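Local coordinates for ATP:cob(I)alamin adenosyltransferase, putative (Burkholderia thailandensis, PDB 2ZHZ), which probably transfers the adenosyl group of ATP to reduced cobalamin, forming adenosylcobalamin and triphosphate, and works as a homotrimer, at residues I46-L50 against L62-Q66; G113-A118 against A163-N167. The contacts are given in a common frame with arbitrary orientation. Residue numbers count along the deposited sequence, not the author numbering.

Contact 1: I46-L50 against L62-Q66; sequences IGVLL and LSAIQ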
# COMPACT_ATOMS: atom_id res chain seq x y z
N ILE B 46 -8.37 2.73 4.40
CA ILE B 46 -9.28 3.50 5.24
C ILE B 46 -10.16 2.51 6.01
O ILE B 46 -10.56 2.77 7.15
CB ILE B 46 -10.15 4.46 4.40
CG1 ILE B 46 -9.27 5.62 3.91
CG2 ILE B 46 -11.33 4.99 5.23
CD1 ILE B 46 -9.96 6.58 2.96
N GLY B 47 -10.45 1.38 5.38
CA GLY B 47 -11.25 0.36 6.03
C GLY B 47 -10.51 -0.21 7.23
O GLY B 47 -11.12 -0.58 8.24
N VAL B 48 -9.19 -0.29 7.12
CA VAL B 48 -8.37 -0.80 8.22
C VAL B 48 -8.39 0.20 9.37
O VAL B 48 -8.47 -0.17 10.54
CB VAL B 48 -6.92 -1.04 7.76
CG1 VAL B 48 -6.03 -1.36 8.96
CG2 VAL B 48 -6.89 -2.19 6.77
N LEU B 49 -8.32 1.48 9.02
CA LEU B 49 -8.36 2.54 10.02
C LEU B 49 -9.73 2.54 10.73
O LEU B 49 -9.81 2.74 11.94
CB LEU B 49 -8.12 3.90 9.37
CG LEU B 49 -8.30 5.14 10.25
CD1 LEU B 49 -7.46 5.02 11.52
CD2 LEU B 49 -7.92 6.38 9.45
N LEU B 50 -10.79 2.32 9.96
CA LEU B 50 -12.14 2.29 10.52
C LEU B 50 -12.34 1.12 11.49
O LEU B 50 -13.30 1.11 12.26
CB LEU B 50 -13.18 2.23 9.40
CG LEU B 50 -13.48 3.57 8.73
CD1 LEU B 50 -14.23 3.35 7.43
CD2 LEU B 50 -14.30 4.45 9.68
N LEU B 62 -14.84 9.50 7.84
CA LEU B 62 -14.12 8.45 7.12
C LEU B 62 -15.07 7.46 6.43
O LEU B 62 -14.78 6.97 5.34
CB LEU B 62 -13.19 7.70 8.07
CG LEU B 62 -11.98 8.50 8.59
CD1 LEU B 62 -11.23 7.68 9.63
CD2 LEU B 62 -11.06 8.85 7.43
N SER B 63 -16.19 7.16 7.07
CA SER B 63 -17.16 6.24 6.48
C SER B 63 -17.75 6.87 5.23
O SER B 63 -17.93 6.20 4.21
CB SER B 63 -18.27 5.91 7.49
OG SER B 63 -17.75 5.20 8.60
N ALA B 64 -18.06 8.16 5.31
CA ALA B 64 -18.62 8.88 4.17
C ALA B 64 -17.61 8.93 3.04
O ALA B 64 -17.97 8.86 1.86
CB ALA B 64 -19.01 10.29 4.59
N ILE B 65 -16.34 9.07 3.40
CA ILE B 65 -15.28 9.14 2.41
C ILE B 65 -15.17 7.84 1.62
O ILE B 65 -14.88 7.86 0.42
CB ILE B 65 -13.93 9.49 3.08
CG1 ILE B 65 -13.97 10.96 3.53
CG2 ILE B 65 -12.76 9.24 2.12
CD1 ILE B 65 -12.84 11.37 4.46
N GLN B 66 -15.41 6.70 2.27
CA GLN B 66 -15.35 5.42 1.57
C GLN B 66 -16.38 5.40 0.44
O GLN B 66 -16.14 4.84 -0.63
CB GLN B 66 -15.63 4.25 2.52
CG GLN B 66 -14.49 3.94 3.49
CD GLN B 66 -14.53 2.51 3.99
OE1 GLN B 66 -15.47 2.12 4.69
NE2 GLN B 66 -13.52 1.73 3.63
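Helices 31-50 and 56-77 are consecutive in the chain and pack side by side in the helix bundle. Here their short segments run nearly antiparallel, at 152°, with axes 10.2 Å apart. No hydrogen bond crosses between the two segments. Ile46, Leu50, Leu62 and Ile65 are all mt; Ile65 meets Ile46 through CG2, not through its CD1 end. Leu49 differs: it is tp, and Leu49 CD2 meets Leu62 CD1 at 3.6 Å. Leu50 reaches Leu62 from another direction, with Leu50 CD2 3.8 Å from Leu62 CB. Ile46 splits its two branches. Ile46 CD1 lies 4.0 Å from Ile65 CG2, while Ile46 CG2 rests 3.8 Å from Gln66 CG. Gln66 bends at chi3 (-65°) and lays its amide beside Gly47, where Gly47 N is 3.6 Å from Gln66 NE2. Gln66 NE2 donates to Asn43 O and to Pro112 O of the second subunit. Helix 116-141 covers Ile46 and Leu49, and helix 147-169 covers Leu62 and Ile65. The chemistry is therefore that of an apolar bundle interior, held by leucine and isoleucine packing, with one polar amide linking it to the trimer interface.

Contact 2: G113-A118 against A163-N167; sequences GGARGA and ARVLN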
# COMPACT_ATOMS: atom_id res chain seq x y z
N GLY B 113 3.25 9.00 12.40
CA GLY B 113 3.20 8.04 13.49
C GLY B 113 2.47 8.57 14.71
O GLY B 113 1.80 9.60 14.64
N GLY B 114 2.63 7.88 15.83
CA GLY B 114 1.97 8.28 17.06
C GLY B 114 1.05 7.16 17.52
O GLY B 114 1.47 6.00 17.56
N ALA B 115 -0.19 7.49 17.86
CA ALA B 115 -1.14 6.47 18.27
C ALA B 115 -1.36 5.58 17.05
O ALA B 115 -1.21 6.04 15.92
CB ALA B 115 -2.45 7.11 18.71
N ARG B 116 -1.71 4.32 17.26
CA ARG B 116 -1.92 3.40 16.14
C ARG B 116 -2.88 3.97 15.09
O ARG B 116 -2.66 3.81 13.89
CB ARG B 116 -2.44 2.05 16.63
CG ARG B 116 -2.61 1.01 15.53
CD ARG B 116 -2.82 -0.37 16.14
NE ARG B 116 -1.66 -0.77 16.93
CZ ARG B 116 -1.71 -1.55 18.01
NH1 ARG B 116 -2.87 -2.02 18.44
NH2 ARG B 116 -0.59 -1.86 18.65
N GLY B 117 -3.95 4.62 15.54
CA GLY B 117 -4.90 5.19 14.61
C GLY B 117 -4.30 6.31 13.77
O GLY B 117 -4.53 6.39 12.56
N ALA B 118 -3.54 7.19 14.42
CA ALA B 118 -2.90 8.29 13.71
C ALA B 118 -1.87 7.77 12.72
O ALA B 118 -1.71 8.32 11.63
CB ALA B 118 -2.22 9.23 14.71
N ALA B 163 -4.96 12.66 11.31
CA ALA B 163 -3.92 11.95 12.05
C ALA B 163 -3.60 12.76 13.32
O ALA B 163 -3.45 12.20 14.40
CB ALA B 163 -2.66 11.78 11.19
N ARG B 164 -3.52 14.08 13.18
CA ARG B 164 -3.24 14.95 14.33
C ARG B 164 -4.41 14.87 15.31
O ARG B 164 -4.21 14.82 16.52
CB ARG B 164 -3.04 16.40 13.88
CG ARG B 164 -1.83 16.63 12.98
CD ARG B 164 -1.61 18.12 12.74
NE ARG B 164 -1.33 18.82 14.00
CZ ARG B 164 -1.55 20.12 14.20
NH1 ARG B 164 -2.06 20.88 13.24
NH2 ARG B 164 -1.27 20.66 15.38
N VAL B 165 -5.63 14.86 14.77
CA VAL B 165 -6.83 14.77 15.59
C VAL B 165 -6.80 13.48 16.40
O VAL B 165 -7.14 13.47 17.58
CB VAL B 165 -8.11 14.77 14.72
CG1 VAL B 165 -9.32 14.41 15.57
CG2 VAL B 165 -8.29 16.14 14.09
N LEU B 166 -6.39 12.39 15.75
CA LEU B 166 -6.33 11.09 16.42
C LEU B 166 -5.25 10.99 17.49
O LEU B 166 -5.42 10.27 18.48
CB LEU B 166 -6.15 9.97 15.38
CG LEU B 166 -7.40 9.73 14.52
CD1 LEU B 166 -7.15 8.64 13.48
CD2 LEU B 166 -8.57 9.34 15.42
N ASN B 167 -4.13 11.68 17.31
CA ASN B 167 -3.09 11.65 18.33
C ASN B 167 -3.61 12.36 19.58
O ASN B 167 -3.36 11.92 20.71
CB ASN B 167 -1.80 12.31 17.83
CG ASN B 167 -0.87 11.32 17.15
OD1 ASN B 167 -0.73 10.18 17.59
ND2 ASN B 167 -0.20 11.76 16.08
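Asn167 lays its carboxamide over the backbone of Gly113, Gly114 and Ala115. The setting is the end of a helix bundle, where the start of helix 116-141 meets the last part of helix 147-169. Both ends of the amide are used. Ala115 N donates to Asn167 OD1 at 2.8 Å, and Asn167 ND2 donates to Gly113 O at 3.3 Å, both nearly straight. The side chain thus pairs with the backbone much as a neighbouring strand would. Asn167 ND2 also bonds to Asp174 OD1, which ties in the chain beyond the helix.

The two glycines have unusual backbone angles, 154/-166 for Gly113 and 120/-132 for Gly114. At either one a CB would jam against the preceding carbonyl. At Gly114 it would also clash with Asn167 OD1, since Gly114 CA is already 3.3 Å from that oxygen. Ala115 then takes the N-cap position and the helix begins.

From there the contact turns to close helix packing. The CA atoms of Ala118 and Ala163 are only 4.1 Å apart, which small side chains permit. Leu166 fills the neighbouring space, with its CD1 3.6 Å from Gly117 O, and Leu54 and Pro55 lie against it. On the other side of the helix start, Arg116 points away and hydrogen-bonds to Ala51 O of the third subunit. Ala118 CB sits 3.2 Å from Ala163 O.

Overall arrangement
The two contacts come in series along the chain, contact 1 closing before contact 2 opens. Their centres are about 15 Å apart. Contact 1 joins helices 31-50 and 56-77, and contact 2 joins helices 116-141 and 147-169, so together they involve four helices of one bundle. They touch directly: Leu49 CD1 lies 3.4 Å from Gly117 O and 4.1 Å from Leu166 CD1. Contact 1 is nearer the centre of the chain, at about 9 Å against 17 Å for contact 2. Each also reaches a different neighbouring subunit, so the packing within the bundle is continuous with the trimer interfaces.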